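PDB 3III: CocE/NonD family hydrolase from Staphylococcus aureus subsp. aureus COL, which probably hydrolyses ester or amide bonds, its alpha/beta-hydrolase region being joined to a C-terminal beta domain like that of X-Pro dipeptidyl-peptidases. Local coordinates for residues A[353-357]-A[556-560]; A[403-409]-A[497-503]. Residue numbers count along the deposited sequence, not the author numbering.

Interaction 1: residues A[353-357]-A[556-560]; sequences PLPNA and IPIVN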
ATOM      1  N   PRO A 353       6.468   0.066 -15.410  1.00 10.54           N
ATOM      2  CA  PRO A 353       5.339  -0.311 -16.295  1.00  9.76           C
ATOM      3  C   PRO A 353       5.722  -1.378 -17.287  1.00  9.87           C
ATOM      4  O   PRO A 353       6.900  -1.510 -17.688  1.00  8.79           O
ATOM      5  CB  PRO A 353       4.980   1.001 -17.028  1.00  9.90           C
ATOM      6  CG  PRO A 353       5.510   2.140 -16.135  1.00 11.33           C
ATOM      7  CD  PRO A 353       6.712   1.544 -15.395  1.00 10.76           C
ATOM      8  N   LEU A 354       4.746  -2.189 -17.651  1.00 10.66           N
ATOM      9  CA  LEU A 354       4.958  -3.277 -18.626  1.00 11.49           C
ATOM     10  C   LEU A 354       5.526  -2.779 -19.943  1.00 11.90           C
ATOM     11  O   LEU A 354       4.998  -1.854 -20.570  1.00 10.12           O
ATOM     12  CB  LEU A 354       3.673  -4.067 -18.874  1.00 12.02           C
ATOM     13  CG  LEU A 354       3.413  -5.270 -17.976  1.00 14.89           C
ATOM     14  CD1 LEU A 354       3.659  -4.998 -16.539  1.00 13.28           C
ATOM     15  CD2 LEU A 354       2.025  -5.854 -18.198  1.00 16.78           C
ATOM     16  N   PRO A 355       6.630  -3.388 -20.389  1.00 13.53           N
ATOM     17  CA  PRO A 355       7.271  -2.837 -21.590  1.00 14.88           C
ATOM     18  C   PRO A 355       6.428  -2.983 -22.846  1.00 15.58           C
ATOM     19  O   PRO A 355       6.605  -2.214 -23.747  1.00 17.06           O
ATOM     20  CB  PRO A 355       8.557  -3.648 -21.729  1.00 15.10           C
ATOM     21  CG  PRO A 355       8.424  -4.754 -20.851  1.00 15.05           C
ATOM     22  CD  PRO A 355       7.399  -4.496 -19.828  1.00 12.81           C
ATOM     23  N   ASN A 356       5.483  -3.908 -22.882  1.00 16.14           N
ATOM     24  CA  ASN A 356       4.591  -3.972 -24.027  1.00 17.06           C
ATOM     25  C   ASN A 356       3.251  -3.187 -23.906  1.00 15.98           C
ATOM     26  O   ASN A 356       2.323  -3.422 -24.696  1.00 15.73           O
ATOM     27  CB  ASN A 356       4.326  -5.422 -24.380  1.00 18.07           C
ATOM     28  CG  ASN A 356       3.586  -6.151 -23.290  1.00 22.20           C
ATOM     29  OD1 ASN A 356       3.782  -5.869 -22.074  1.00 23.78           O
ATOM     30  ND2 ASN A 356       2.735  -7.097 -23.693  1.00 23.25           N
ATOM     31  N   ALA A 357       3.141  -2.245 -22.969  1.00 12.35           N
ATOM     32  CA  ALA A 357       1.856  -1.569 -22.786  1.00 11.64           C
ATOM     33  C   ALA A 357       1.653  -0.628 -23.974  1.00 10.90           C
ATOM     34  O   ALA A 357       2.592   0.021 -24.394  1.00 11.08           O
ATOM     35  CB  ALA A 357       1.802  -0.810 -21.431  1.00  9.82           C
ATOM     36  N   ILE A 556      -5.852   3.995 -21.550  1.00  8.37           N
ATOM     37  CA  ILE A 556      -5.859   2.661 -20.994  1.00  9.14           C
ATOM     38  C   ILE A 556      -4.599   1.888 -21.393  1.00  8.00           C
ATOM     39  O   ILE A 556      -4.130   2.015 -22.510  1.00  8.75           O
ATOM     40  CB  ILE A 556      -7.117   1.872 -21.386  1.00  8.30           C
ATOM     41  CG1 ILE A 556      -7.215   1.637 -22.901  1.00  9.76           C
ATOM     42  CG2 ILE A 556      -8.346   2.533 -20.787  1.00  9.86           C
ATOM     43  CD1 ILE A 556      -8.392   0.721 -23.267  1.00  8.17           C
ATOM     44  N   PRO A 557      -4.027   1.101 -20.463  1.00  9.06           N
ATOM     45  CA  PRO A 557      -2.753   0.396 -20.700  1.00  7.98           C
ATOM     46  C   PRO A 557      -2.985  -0.999 -21.244  1.00  9.10           C
ATOM     47  O   PRO A 557      -3.067  -1.986 -20.484  1.00  8.10           O
ATOM     48  CB  PRO A 557      -2.163   0.295 -19.282  1.00  9.65           C
ATOM     49  CG  PRO A 557      -3.448   0.243 -18.358  1.00  8.28           C
ATOM     50  CD  PRO A 557      -4.349   1.215 -19.036  1.00  7.28           C
ATOM     51  N   ILE A 558      -3.112  -1.112 -22.558  1.00  9.11           N
ATOM     52  CA  ILE A 558      -3.437  -2.383 -23.178  1.00  8.68           C
ATOM     53  C   ILE A 558      -2.146  -3.197 -23.254  1.00 10.19           C
ATOM     54  O   ILE A 558      -1.105  -2.727 -23.790  1.00  8.43           O
ATOM     55  CB  ILE A 558      -4.036  -2.237 -24.606  1.00  8.88           C
ATOM     56  CG1 ILE A 558      -5.337  -1.416 -24.560  1.00  7.45           C
ATOM     57  CG2 ILE A 558      -4.265  -3.659 -25.245  1.00  8.55           C
ATOM     58  CD1 ILE A 558      -6.053  -1.305 -25.803  1.00 12.12           C
ATOM     59  N   VAL A 559      -2.195  -4.410 -22.729  1.00 10.61           N
ATOM     60  CA  VAL A 559      -1.036  -5.312 -22.764  1.00 12.03           C
ATOM     61  C   VAL A 559      -1.369  -6.705 -23.333  1.00 13.28           C
ATOM     62  O   VAL A 559      -2.504  -7.058 -23.428  1.00 13.74           O
ATOM     63  CB  VAL A 559      -0.436  -5.438 -21.339  1.00 12.35           C
ATOM     64  CG1 VAL A 559       0.063  -4.121 -20.846  1.00 10.20           C
ATOM     65  CG2 VAL A 559      -1.427  -5.967 -20.351  1.00 11.08           C
ATOM     66  N   ASN A 560      -0.371  -7.508 -23.641  1.00 15.04           N
ATOM     67  CA  ASN A 560      -0.592  -8.984 -23.858  1.00 16.55           C
ATOM     68  C   ASN A 560      -1.548  -9.387 -25.020  1.00 17.45           C
ATOM     69  O   ASN A 560      -1.703  -8.592 -25.958  1.00 19.53           O
ATOM     70  CB  ASN A 560      -1.098  -9.671 -22.585  1.00 16.01           C
ATOM     71  CG  ASN A 560      -0.131  -9.526 -21.400  1.00 18.54           C
ATOM     72  OD1 ASN A 560       1.097  -9.546 -21.608  1.00 18.09           O
ATOM     73  ND2 ASN A 560      -0.687  -9.399 -20.135  1.00 13.71           N
TER
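A beta turn packed against the last strand of the chain is illustrated by residues 353-357 and 556-560. The first segment begins after a cis peptide bond at Pro353 and folds into a type I beta turn from Leu354 to Ala357, closed by Ala357 N donating to Leu354 O at 3.1 Å. Pro355 occupies the second position of the turn, where its phi of -67° fits. The second segment is the end of the chain, carrying the last part of strand 553-559.

The apolar contacts converge on one methyl group. Val559 CG1 lies 3.7 Å from Leu354 CD2 and 3.8 Å from Ala357 CB, so the two outer residues of the turn hold it from two directions. Leu354 and Val559 also both touch Val406 on strand 403-406, which continues the apolar cluster into the sheet.

The backbone adds a CA-H...O contact, with Ala357 CA 3.3 Å from Ile558 O and an angle of 139° at the hydrogen. One residue further on, Glu358 pairs with Ile558 by backbone hydrogen bonding, so the turn leads directly into the antiparallel pairing of strand 358-365 with strand 553-559.

Among the polar side chains, Asn356 lies beside Asn560, whose ND2 is hydrogen-bonded to Glu404 OE1 and to Tyr335 OH. About 248 Å² is buried between the segments. The sure contacts are thus apolar ones and a single CA-H...O contact, while the backbone hydrogen bonds that 556-560 makes in the sheet run to strands 358-365 and 403-406.

Interaction 2: residues A[403-409]-A[497-503]; sequences TELVGNM and LPSGTLF
Six backbone hydrogen bonds join residues 403-409 to 497-503 in an antiparallel beta ladder of the non-catalytic C-terminal beta domain of the X-Pro dipeptidyl-peptidase family. They are reciprocal: Thr403 N to Phe503 O and Phe503 N to Thr403 O, both 2.8 Å; Leu405 N to Thr501 O and Thr501 N to Leu405 O, both 3.0 Å; Gly407 N to Ser499 O at 3.0 Å and Ser499 N to Gly407 O at 3.1 Å. Glu404-Leu502 and Val406-Gly500 are the intervening non-hydrogen-bonded pairs, with CA atoms 4.5 and 4.2 Å apart. The axes of 403-406 and 497-503 run at 172° and approach to 4.7 Å.

The other residues are in extended beta conformation. At Gly407 (phi/psi 136°/-160°, where a CB would jam against the preceding carbonyl oxygen) the chain turns a corner, and strand 403-406 gives way to 408-409 on a different sheet or face; 497-503 runs alongside both, with Asn408 CA 4.4 Å from Pro498 CA.

Water 1 donates to Leu405 O (3.0 Å) and Ser499 OG (2.8 Å) and lies 2.7 Å from Thr501 OG1, which also bonds Arg338. Water 2 donates to Gly407 O (2.8 Å) and Leu497 O (2.6 Å) and accepts from Ser499 OG (2.8 Å; chi1 p).

On the Ser499 face, Leu405 (m, t) puts CD1 3.9 Å from Phe503 CE2. On the other, Glu404 CG lies 3.8 Å from Leu502 CD1, and Val406 (t) has CG2 3.9 Å from Gly500 CA. CE of selenomethionine Met409 stops 3.5 Å from Ser499 OG.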
ATOM      1  N   THR A 403      -9.270  -8.293 -23.838  1.00  8.23           N
ATOM      2  CA  THR A 403      -8.288  -7.243 -23.706  1.00  8.06           C
ATOM      3  C   THR A 403      -7.799  -7.194 -22.290  1.00  7.18           C
ATOM      4  O   THR A 403      -8.630  -7.139 -21.378  1.00  7.61           O
ATOM      5  CB  THR A 403      -8.933  -5.896 -24.056  1.00  8.63           C
ATOM      6  OG1 THR A 403      -9.425  -5.995 -25.405  1.00  7.45           O
ATOM      7  CG2 THR A 403      -7.962  -4.708 -23.916  1.00  8.37           C
ATOM      8  N   GLU A 404      -6.480  -7.154 -22.106  1.00  7.21           N
ATOM      9  CA  GLU A 404      -5.889  -6.998 -20.765  1.00  7.66           C
ATOM     10  C   GLU A 404      -5.370  -5.586 -20.539  1.00  8.44           C
ATOM     11  O   GLU A 404      -4.572  -5.075 -21.319  1.00 10.12           O
ATOM     12  CB  GLU A 404      -4.803  -8.033 -20.488  1.00  7.65           C
ATOM     13  CG  GLU A 404      -5.351  -9.477 -20.625  1.00  8.91           C
ATOM     14  CD  GLU A 404      -4.374 -10.595 -20.327  1.00 12.32           C
ATOM     15  OE1 GLU A 404      -3.151 -10.369 -20.163  1.00 13.40           O
ATOM     16  OE2 GLU A 404      -4.871 -11.749 -20.256  1.00 17.78           O
ATOM     17  N   LEU A 405      -5.842  -4.974 -19.456  1.00  8.08           N
ATOM     18  CA  LEU A 405      -5.421  -3.659 -19.030  1.00  8.39           C
ATOM     19  C   LEU A 405      -4.607  -3.802 -17.745  1.00  7.61           C
ATOM     20  O   LEU A 405      -5.127  -4.181 -16.707  1.00  7.91           O
ATOM     21  CB  LEU A 405      -6.623  -2.757 -18.760  1.00  9.05           C
ATOM     22  CG  LEU A 405      -7.540  -2.509 -19.967  1.00  9.92           C
ATOM     23  CD1 LEU A 405      -8.434  -1.374 -19.557  1.00  8.74           C
ATOM     24  CD2 LEU A 405      -6.781  -2.210 -21.258  1.00  9.45           C
ATOM     25  N   VAL A 406      -3.316  -3.497 -17.813  1.00  7.83           N
ATOM     26  CA  VAL A 406      -2.449  -3.629 -16.650  1.00  6.52           C
ATOM     27  C   VAL A 406      -1.562  -2.418 -16.532  1.00  6.77           C
ATOM     28  O   VAL A 406      -0.659  -2.224 -17.327  1.00  6.36           O
ATOM     29  CB  VAL A 406      -1.614  -4.911 -16.705  1.00  6.97           C
ATOM     30  CG1 VAL A 406      -0.672  -5.021 -15.452  1.00  8.34           C
ATOM     31  CG2 VAL A 406      -2.495  -6.180 -16.786  1.00  7.68           C
ATOM     32  N   GLY A 407      -1.778  -1.650 -15.483  1.00  7.25           N
ATOM     33  CA  GLY A 407      -1.039  -0.453 -15.249  1.00  8.92           C
ATOM     34  C   GLY A 407      -1.889   0.734 -14.821  1.00  7.80           C
ATOM     35  O   GLY A 407      -3.012   0.564 -14.265  1.00  8.21           O
ATOM     36  N   ASN A 408      -1.328   1.933 -14.995  1.00  7.35           N
ATOM     37  CA  ASN A 408      -2.019   3.185 -14.682  1.00  7.33           C
ATOM     38  C   ASN A 408      -3.013   3.518 -15.773  1.00  7.20           C
ATOM     39  O   ASN A 408      -2.848   3.084 -16.893  1.00  7.15           O
ATOM     40  CB  ASN A 408      -1.011   4.332 -14.524  1.00  7.99           C
ATOM     41  CG  ASN A 408      -0.289   4.324 -13.150  1.00 10.13           C
ATOM     42  OD1 ASN A 408      -0.782   4.919 -12.173  1.00 16.98           O
ATOM     43  ND2 ASN A 408       0.905   3.730 -13.102  1.00  9.39           N
HETATM   44  N   MSE A 409      -4.060   4.270 -15.430  1.00  7.93           N
HETATM   45  CA  MSE A 409      -4.930   4.899 -16.429  1.00  7.96           C
HETATM   46  C   MSE A 409      -5.069   6.339 -16.055  1.00  7.23           C
HETATM   47  O   MSE A 409      -4.965   6.701 -14.874  1.00  6.63           O
HETATM   48  CB  MSE A 409      -6.308   4.257 -16.431  1.00  8.63           C
HETATM   49  CG  MSE A 409      -6.290   2.735 -16.416  1.00 12.56           C
HETATM   50 SE   MSE A 409      -8.095   2.027 -16.944  1.00 19.96          SE
HETATM   51  CE  MSE A 409      -7.974   0.217 -16.019  1.00 12.54           C
ATOM     52  N   LEU A 497      -5.411   4.680 -10.094  1.00  7.76           N
ATOM     53  CA  LEU A 497      -4.321   3.967  -9.487  1.00  7.85           C
ATOM     54  C   LEU A 497      -4.148   2.641 -10.204  1.00  8.58           C
ATOM     55  O   LEU A 497      -5.096   2.148 -10.863  1.00  6.43           O
ATOM     56  CB  LEU A 497      -4.616   3.782  -8.014  1.00  8.48           C
ATOM     57  CG  LEU A 497      -4.543   5.122  -7.239  1.00  9.82           C
ATOM     58  CD1 LEU A 497      -4.917   4.800  -5.790  1.00 11.33           C
ATOM     59  CD2 LEU A 497      -3.167   5.818  -7.318  1.00 11.24           C
ATOM     60  N   PRO A 498      -2.924   2.067 -10.122  1.00  9.53           N
ATOM     61  CA  PRO A 498      -2.586   0.872 -10.925  1.00  9.54           C
ATOM     62  C   PRO A 498      -3.514  -0.319 -10.636  1.00  9.10           C
ATOM     63  O   PRO A 498      -3.820  -0.603  -9.468  1.00 10.03           O
ATOM     64  CB  PRO A 498      -1.175   0.533 -10.477  1.00  9.13           C
ATOM     65  CG  PRO A 498      -0.600   1.878  -9.999  1.00  9.73           C
ATOM     66  CD  PRO A 498      -1.747   2.582  -9.397  1.00  9.35           C
ATOM     67  N   SER A 499      -3.968  -0.951 -11.726  1.00  8.93           N
ATOM     68  CA  SER A 499      -4.894  -2.074 -11.683  1.00  9.41           C
ATOM     69  C   SER A 499      -4.561  -3.069 -12.818  1.00  7.64           C
ATOM     70  O   SER A 499      -3.952  -2.707 -13.783  1.00  6.56           O
ATOM     71  CB  SER A 499      -6.324  -1.553 -11.802  1.00  9.57           C
ATOM     72  OG  SER A 499      -6.584  -1.058 -13.076  1.00  8.41           O
ATOM     73  N   GLY A 500      -4.918  -4.325 -12.627  1.00  8.41           N
ATOM     74  CA  GLY A 500      -4.692  -5.389 -13.616  1.00  6.86           C
ATOM     75  C   GLY A 500      -5.929  -6.211 -13.797  1.00  6.98           C
ATOM     76  O   GLY A 500      -6.341  -6.927 -12.870  1.00  7.36           O
ATOM     77  N   THR A 501      -6.494  -6.196 -15.004  1.00  5.85           N
ATOM     78  CA  THR A 501      -7.823  -6.744 -15.226  1.00  6.10           C
ATOM     79  C   THR A 501      -7.994  -7.206 -16.649  1.00  6.55           C
ATOM     80  O   THR A 501      -7.509  -6.524 -17.576  1.00  6.38           O
ATOM     81  CB  THR A 501      -8.896  -5.636 -14.919  1.00  6.77           C
ATOM     82  OG1 THR A 501      -8.447  -4.879 -13.790  1.00  8.95           O
ATOM     83  CG2 THR A 501     -10.322  -6.232 -14.647  1.00  5.41           C
ATOM     84  N   LEU A 502      -8.636  -8.361 -16.818  1.00  6.30           N
ATOM     85  CA  LEU A 502      -9.082  -8.871 -18.112  1.00  6.90           C
ATOM     86  C   LEU A 502     -10.482  -8.346 -18.379  1.00  7.76           C
ATOM     87  O   LEU A 502     -11.369  -8.430 -17.473  1.00  8.71           O
ATOM     88  CB  LEU A 502      -9.205 -10.402 -18.065  1.00  7.51           C
ATOM     89  CG  LEU A 502      -9.760 -11.181 -19.250  1.00  6.84           C
ATOM     90  CD1 LEU A 502      -8.885 -10.937 -20.507  1.00  3.59           C
ATOM     91  CD2 LEU A 502      -9.779 -12.696 -18.818  1.00  8.87           C
ATOM     92  N   PHE A 503     -10.699  -7.844 -19.599  1.00  8.54           N
ATOM     93  CA  PHE A 503     -12.045  -7.564 -20.087  1.00  8.76           C
ATOM     94  C   PHE A 503     -12.243  -8.528 -21.229  1.00  8.39           C
ATOM     95  O   PHE A 503     -11.555  -8.426 -22.247  1.00  8.77           O
ATOM     96  CB  PHE A 503     -12.172  -6.069 -20.546  1.00  8.83           C
ATOM     97  CG  PHE A 503     -12.066  -5.091 -19.434  1.00  7.28           C
ATOM     98  CD1 PHE A 503     -13.214  -4.527 -18.863  1.00 10.32           C
ATOM     99  CD2 PHE A 503     -10.841  -4.782 -18.873  1.00  7.43           C
ATOM    100  CE1 PHE A 503     -13.125  -3.646 -17.814  1.00  9.16           C
ATOM    101  CE2 PHE A 503     -10.747  -3.899 -17.794  1.00  9.57           C
ATOM    102  CZ  PHE A 503     -11.874  -3.344 -17.260  1.00 10.68           C
TER
HETATM  103  O   HOH W   1      -7.230  -2.860 -15.060  1.00 11.63           O
HETATM  104  O   HOH W   2      -5.484   1.500 -13.396  1.00  6.21           O

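Overall arrangement
Interactions 1 and 2 are linked through strand 403-406, which pairs with both 553-559 and 490-503 in one antiparallel sheet. Their centres are 8 Å apart. Val559 N meets Glu404 O at 2.8 Å and Asn560 ND2 meets Glu404 OE1 at 2.6 Å, both probable hydrogen bonds; Pro557 CD packs 3.6 Å from Met409 CG. Both contacts also touch strands 333-338 and 343-349, at the edge of the large hydrolase sheet: in interaction 2 Glu404 forms a salt bridge with Lys347 and Gly500 bonds to Arg338, and in interaction 1 Asn560 bonds to Tyr335 and Leu354 touches Ala349. Neither contact contains an identified catalytic residue.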